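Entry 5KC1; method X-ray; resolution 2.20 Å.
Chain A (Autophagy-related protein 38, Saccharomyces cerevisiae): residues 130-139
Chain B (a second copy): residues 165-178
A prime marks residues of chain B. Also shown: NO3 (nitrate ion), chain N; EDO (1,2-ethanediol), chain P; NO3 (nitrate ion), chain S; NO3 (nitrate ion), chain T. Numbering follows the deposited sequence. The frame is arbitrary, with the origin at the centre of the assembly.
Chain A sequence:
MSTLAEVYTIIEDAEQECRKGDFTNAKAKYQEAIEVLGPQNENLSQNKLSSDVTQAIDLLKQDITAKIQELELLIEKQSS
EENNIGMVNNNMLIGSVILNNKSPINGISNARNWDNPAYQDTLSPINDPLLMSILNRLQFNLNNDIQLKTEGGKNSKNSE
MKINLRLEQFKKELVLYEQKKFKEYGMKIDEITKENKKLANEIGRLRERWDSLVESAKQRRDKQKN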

# COMPACT_ATOMS: atom_id res chain seq x y z
N LEU A 130 8.62 -0.06 1.73
CA LEU A 130 8.34 -0.93 2.86
C LEU A 130 7.55 -2.15 2.38
O LEU A 130 7.88 -3.29 2.70
CB LEU A 130 7.59 -0.18 3.96
CG LEU A 130 7.09 -1.04 5.13
CD1 LEU A 130 8.22 -1.88 5.73
CD2 LEU A 130 6.43 -0.19 6.20
N LEU A 131 6.52 -1.92 1.57
CA LEU A 131 5.76 -3.02 0.97
C LEU A 131 6.63 -3.99 0.16
O LEU A 131 6.48 -5.20 0.28
CB LEU A 131 4.66 -2.47 0.06
CG LEU A 131 3.73 -3.56 -0.48
CD1 LEU A 131 3.29 -4.51 0.66
CD2 LEU A 131 2.53 -2.95 -1.15
N MET A 132 7.52 -3.45 -0.67
CA MET A 132 8.41 -4.29 -1.47
C MET A 132 9.35 -5.11 -0.59
O MET A 132 9.62 -6.27 -0.88
CB MET A 132 9.25 -3.43 -2.44
CG MET A 132 8.43 -2.55 -3.37
SD MET A 132 7.15 -3.47 -4.24
CE MET A 132 8.13 -4.75 -5.04
N SER A 133 9.85 -4.49 0.47
CA SER A 133 10.69 -5.19 1.42
C SER A 133 9.96 -6.39 2.04
O SER A 133 10.50 -7.50 2.13
CB SER A 133 11.16 -4.23 2.53
OG SER A 133 12.03 -4.89 3.43
N ILE A 134 8.72 -6.17 2.45
CA ILE A 134 7.96 -7.23 3.11
C ILE A 134 7.72 -8.42 2.16
O ILE A 134 7.90 -9.58 2.54
CB ILE A 134 6.64 -6.68 3.66
CG1 ILE A 134 6.94 -5.74 4.84
CG2 ILE A 134 5.73 -7.81 4.10
CD1 ILE A 134 5.81 -4.78 5.18
N LEU A 135 7.37 -8.12 0.91
CA LEU A 135 7.15 -9.17 -0.09
C LEU A 135 8.45 -9.89 -0.43
O LEU A 135 8.48 -11.13 -0.47
CB LEU A 135 6.53 -8.57 -1.36
CG LEU A 135 5.12 -8.03 -1.13
CD1 LEU A 135 4.69 -7.13 -2.27
CD2 LEU A 135 4.10 -9.18 -0.92
N ASN A 136 9.51 -9.11 -0.67
CA ASN A 136 10.86 -9.63 -0.90
C ASN A 136 11.33 -10.56 0.22
O ASN A 136 11.95 -11.60 -0.02
CB ASN A 136 11.85 -8.47 -1.07
CG ASN A 136 13.17 -8.90 -1.74
OD1 ASN A 136 13.18 -9.28 -2.91
ND2 ASN A 136 14.27 -8.82 -1.00
N ARG A 137 11.03 -10.19 1.46
CA ARG A 137 11.41 -11.01 2.61
C ARG A 137 10.62 -12.33 2.65
O ARG A 137 11.17 -13.42 2.91
CB ARG A 137 11.21 -10.21 3.89
CG ARG A 137 11.75 -10.88 5.13
CD ARG A 137 12.20 -9.84 6.12
NE ARG A 137 11.11 -9.03 6.65
CZ ARG A 137 10.37 -9.38 7.70
NH1 ARG A 137 10.59 -10.54 8.31
NH2 ARG A 137 9.40 -8.58 8.13
N LEU A 138 9.33 -12.25 2.37
CA LEU A 138 8.52 -13.48 2.29
C LEU A 138 9.12 -14.43 1.28
O LEU A 138 9.35 -15.61 1.57
CB LEU A 138 7.08 -13.16 1.91
CG LEU A 138 6.20 -14.39 1.70
CD1 LEU A 138 6.03 -15.12 3.03
CD2 LEU A 138 4.86 -13.99 1.09
N GLN A 139 9.44 -13.89 0.11
CA GLN A 139 10.02 -14.69 -0.96
C GLN A 139 11.38 -15.27 -0.61
O GLN A 139 11.68 -16.43 -0.91
CB GLN A 139 10.14 -13.84 -2.22
CG GLN A 139 10.82 -14.56 -3.36
CD GLN A 139 10.88 -13.71 -4.61
OE1 GLN A 139 10.90 -12.48 -4.53
NE2 GLN A 139 10.90 -14.35 -5.78
N NO3 N . 10.25 -5.95 6.26
O1 NO3 N . 10.24 -4.77 5.81
O2 NO3 N . 10.81 -6.87 5.60
O3 NO3 N . 9.69 -6.22 7.37
C1 EDO P . 11.08 -7.83 -4.44
O1 EDO P . 9.92 -7.62 -3.61
C2 EDO P . 10.82 -7.27 -5.83
O2 EDO P . 12.03 -7.22 -6.60
N NO3 S . 5.24 -24.00 8.06
O1 NO3 S . 5.77 -23.08 7.35
O2 NO3 S . 5.93 -24.97 8.50
O3 NO3 S . 4.01 -23.96 8.33
N NO3 T . 13.42 -17.47 10.57
O1 NO3 T . 13.07 -18.18 11.56
O2 NO3 T . 14.65 -17.25 10.33
O3 NO3 T . 12.52 -16.98 9.83
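Chain B 165-178: LRLEQFKKELVLYE

Residues 165-178 of chain B form a continuous α-helix that packs along the helix of chain A residues 130-139; both helices extend beyond these segments at each end. Their N-to-C directions make an angle of 173°, so the two run almost exactly antiparallel, with their axes 11.0 Å apart at closest approach. In this antiparallel register, the CA atoms of Leu131 and Tyr177′ are 7.4 Å apart, those of Ile134 and Glu173′ 7.5 Å, and those of Leu138 and Phe170′ 6.9 Å. Within chain B the backbone is held by i to i+4 hydrogen bonds, such as Tyr177′ N to Glu173′ O at 2.8 Å, although the bond from Lys172′ N to Glu168′ O is weak at 3.4 Å.

Apolar packing dominates the 568 Å² buried between the segments, and two aromatic side chains of chain B carry much of it. Phe170′, with chi1 near 174° (t), directs its CA-to-CB bond toward chain A. Leu138 CD2 lies over one face of its ring, 4.1 Å from the centroid and 19° off the ring normal, in a CH-pi contact. Ile134 CG2 reaches Phe170′ CE1 at 3.5 Å, and Leu135 CD2 approaches Phe170′ CZ at 3.7 Å. Leu138 also meets the preceding turn of chain B, where its CD1 is 4.1 Å from Leu167′ CD2; the CA-to-CB bond of Leu167′ points away, but the end of the side chain comes nearer.

Two turns further along chain B, Tyr177′ adopts a similar t rotamer and is likewise directed toward chain A. Leu131 CD1 covers one face of its ring, while Leu130 CD2 sits at the ring edge, 4.0 Å from Tyr177′ CD1. Leu131 CB comes within 3.9 Å of Tyr177′ CZ. Ile134 bridges the two aromatic residues, since its CD1 also lies 4.1 Å from Tyr177′ CB.

Polar contact is sparse, and no hydrogen bond joins the two segments. Glu173′, one turn from each aromatic residue, extends with chi2 near 178° (t) to form a salt bridge with Arg137, whose NH2 is 3.2 Å from Glu173′ OE2. The side chain of the neighbouring Ile134 lies alongside this carboxylate, with Ile134 CG2 3.4 Å from Glu173′ OE1. Arg137 also binds the nitrate ion of chain N, probably from the crystallisation liquor, through a very short hydrogen bond from Arg137 NE to O2 of that ion at 2.4 Å.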

# COMPACT_ATOMS: atom_id res chain seq x y z
N LEU B 165 2.86 -21.48 8.28
CA LEU B 165 3.42 -20.64 9.33
C LEU B 165 4.05 -19.37 8.76
O LEU B 165 3.85 -18.28 9.30
CB LEU B 165 4.45 -21.42 10.14
CG LEU B 165 4.57 -20.98 11.60
CD1 LEU B 165 3.25 -21.22 12.33
CD2 LEU B 165 5.71 -21.71 12.29
N ARG B 166 4.80 -19.51 7.67
CA ARG B 166 5.31 -18.33 6.96
C ARG B 166 4.17 -17.39 6.59
O ARG B 166 4.25 -16.19 6.83
CB ARG B 166 6.06 -18.74 5.68
CG ARG B 166 7.48 -19.19 5.89
CD ARG B 166 8.43 -18.05 6.23
NE ARG B 166 9.66 -18.62 6.76
CZ ARG B 166 10.39 -18.09 7.73
NH1 ARG B 166 10.04 -16.94 8.29
NH2 ARG B 166 11.49 -18.71 8.13
N LEU B 167 3.10 -17.95 6.02
CA LEU B 167 2.00 -17.10 5.56
C LEU B 167 1.28 -16.44 6.73
O LEU B 167 0.93 -15.27 6.66
CB LEU B 167 1.02 -17.90 4.70
CG LEU B 167 1.53 -18.23 3.29
CD1 LEU B 167 0.37 -18.48 2.34
CD2 LEU B 167 2.42 -17.12 2.73
N GLU B 168 1.09 -17.18 7.82
CA GLU B 168 0.51 -16.58 9.02
C GLU B 168 1.39 -15.43 9.51
O GLU B 168 0.89 -14.38 9.94
CB GLU B 168 0.33 -17.64 10.12
CG GLU B 168 -0.30 -17.11 11.40
CD GLU B 168 -0.50 -18.20 12.46
OE1 GLU B 168 -0.15 -19.37 12.19
OE2 GLU B 168 -1.02 -17.89 13.55
N GLN B 169 2.70 -15.61 9.44
CA GLN B 169 3.63 -14.54 9.80
C GLN B 169 3.44 -13.38 8.83
O GLN B 169 3.40 -12.22 9.23
CB GLN B 169 5.08 -15.04 9.77
CG GLN B 169 6.09 -13.99 10.22
CD GLN B 169 6.06 -13.76 11.73
OE1 GLN B 169 5.97 -14.71 12.51
NE2 GLN B 169 6.13 -12.49 12.14
N PHE B 170 3.31 -13.69 7.55
CA PHE B 170 3.15 -12.62 6.56
C PHE B 170 1.83 -11.86 6.76
O PHE B 170 1.78 -10.65 6.53
CB PHE B 170 3.21 -13.17 5.14
CG PHE B 170 2.91 -12.14 4.09
CD1 PHE B 170 3.88 -11.23 3.70
CD2 PHE B 170 1.66 -12.08 3.50
CE1 PHE B 170 3.60 -10.27 2.73
CE2 PHE B 170 1.37 -11.13 2.54
CZ PHE B 170 2.34 -10.22 2.15
N LYS B 171 0.79 -12.54 7.22
CA LYS B 171 -0.50 -11.88 7.41
C LYS B 171 -0.47 -10.81 8.50
O LYS B 171 -1.07 -9.74 8.36
CB LYS B 171 -1.59 -12.91 7.73
CG LYS B 171 -1.89 -13.90 6.61
CD LYS B 171 -3.03 -14.84 7.02
CE LYS B 171 -2.90 -16.19 6.32
NZ LYS B 171 -3.93 -17.15 6.81
N LYS B 172 0.20 -11.11 9.62
CA LYS B 172 0.41 -10.12 10.67
C LYS B 172 1.23 -8.93 10.15
O LYS B 172 0.94 -7.78 10.48
CB LYS B 172 1.12 -10.75 11.87
CG LYS B 172 0.21 -11.65 12.71
CD LYS B 172 0.93 -12.19 13.94
CE LYS B 172 -0.03 -12.94 14.86
NZ LYS B 172 0.66 -13.37 16.11
N GLU B 173 2.24 -9.22 9.35
CA GLU B 173 3.05 -8.16 8.75
C GLU B 173 2.20 -7.26 7.87
O GLU B 173 2.31 -6.04 7.94
CB GLU B 173 4.20 -8.75 7.95
CG GLU B 173 5.21 -9.49 8.81
CD GLU B 173 6.30 -10.11 7.98
OE1 GLU B 173 6.27 -9.91 6.74
OE2 GLU B 173 7.18 -10.78 8.54
N LEU B 174 1.33 -7.88 7.07
CA LEU B 174 0.48 -7.12 6.14
C LEU B 174 -0.52 -6.23 6.89
O LEU B 174 -0.81 -5.11 6.48
CB LEU B 174 -0.25 -8.07 5.19
CG LEU B 174 -0.94 -7.40 4.00
CD1 LEU B 174 0.09 -6.67 3.13
CD2 LEU B 174 -1.72 -8.41 3.17
N VAL B 175 -1.03 -6.74 8.00
CA VAL B 175 -1.92 -5.99 8.88
C VAL B 175 -1.19 -4.78 9.51
O VAL B 175 -1.73 -3.68 9.57
CB VAL B 175 -2.48 -6.91 10.00
CG1 VAL B 175 -3.13 -6.12 11.11
CG2 VAL B 175 -3.46 -7.90 9.39
N LEU B 176 0.04 -4.98 9.96
CA LEU B 176 0.83 -3.87 10.49
C LEU B 176 1.13 -2.86 9.39
O LEU B 176 1.09 -1.65 9.61
CB LEU B 176 2.11 -4.39 11.13
CG LEU B 176 1.87 -5.25 12.37
CD1 LEU B 176 3.13 -5.98 12.80
CD2 LEU B 176 1.34 -4.38 13.50
N TYR B 177 1.41 -3.36 8.19
CA TYR B 177 1.65 -2.46 7.06
C TYR B 177 0.44 -1.58 6.77
O TYR B 177 0.56 -0.37 6.58
CB TYR B 177 2.02 -3.23 5.78
CG TYR B 177 2.08 -2.31 4.57
CD1 TYR B 177 3.21 -1.53 4.34
CD2 TYR B 177 1.01 -2.20 3.69
CE1 TYR B 177 3.27 -0.68 3.26
CE2 TYR B 177 1.07 -1.34 2.60
CZ TYR B 177 2.21 -0.58 2.39
OH TYR B 177 2.30 0.28 1.33
N GLU B 178 -0.74 -2.20 6.74
CA GLU B 178 -1.96 -1.47 6.40
C GLU B 178 -2.31 -0.41 7.44
O GLU B 178 -2.62 0.72 7.07
CB GLU B 178 -3.13 -2.45 6.23
CG GLU B 178 -2.99 -3.34 4.99
CD GLU B 178 -4.25 -4.16 4.70
OE1 GLU B 178 -5.11 -4.28 5.60
OE2 GLU B 178 -4.37 -4.69 3.58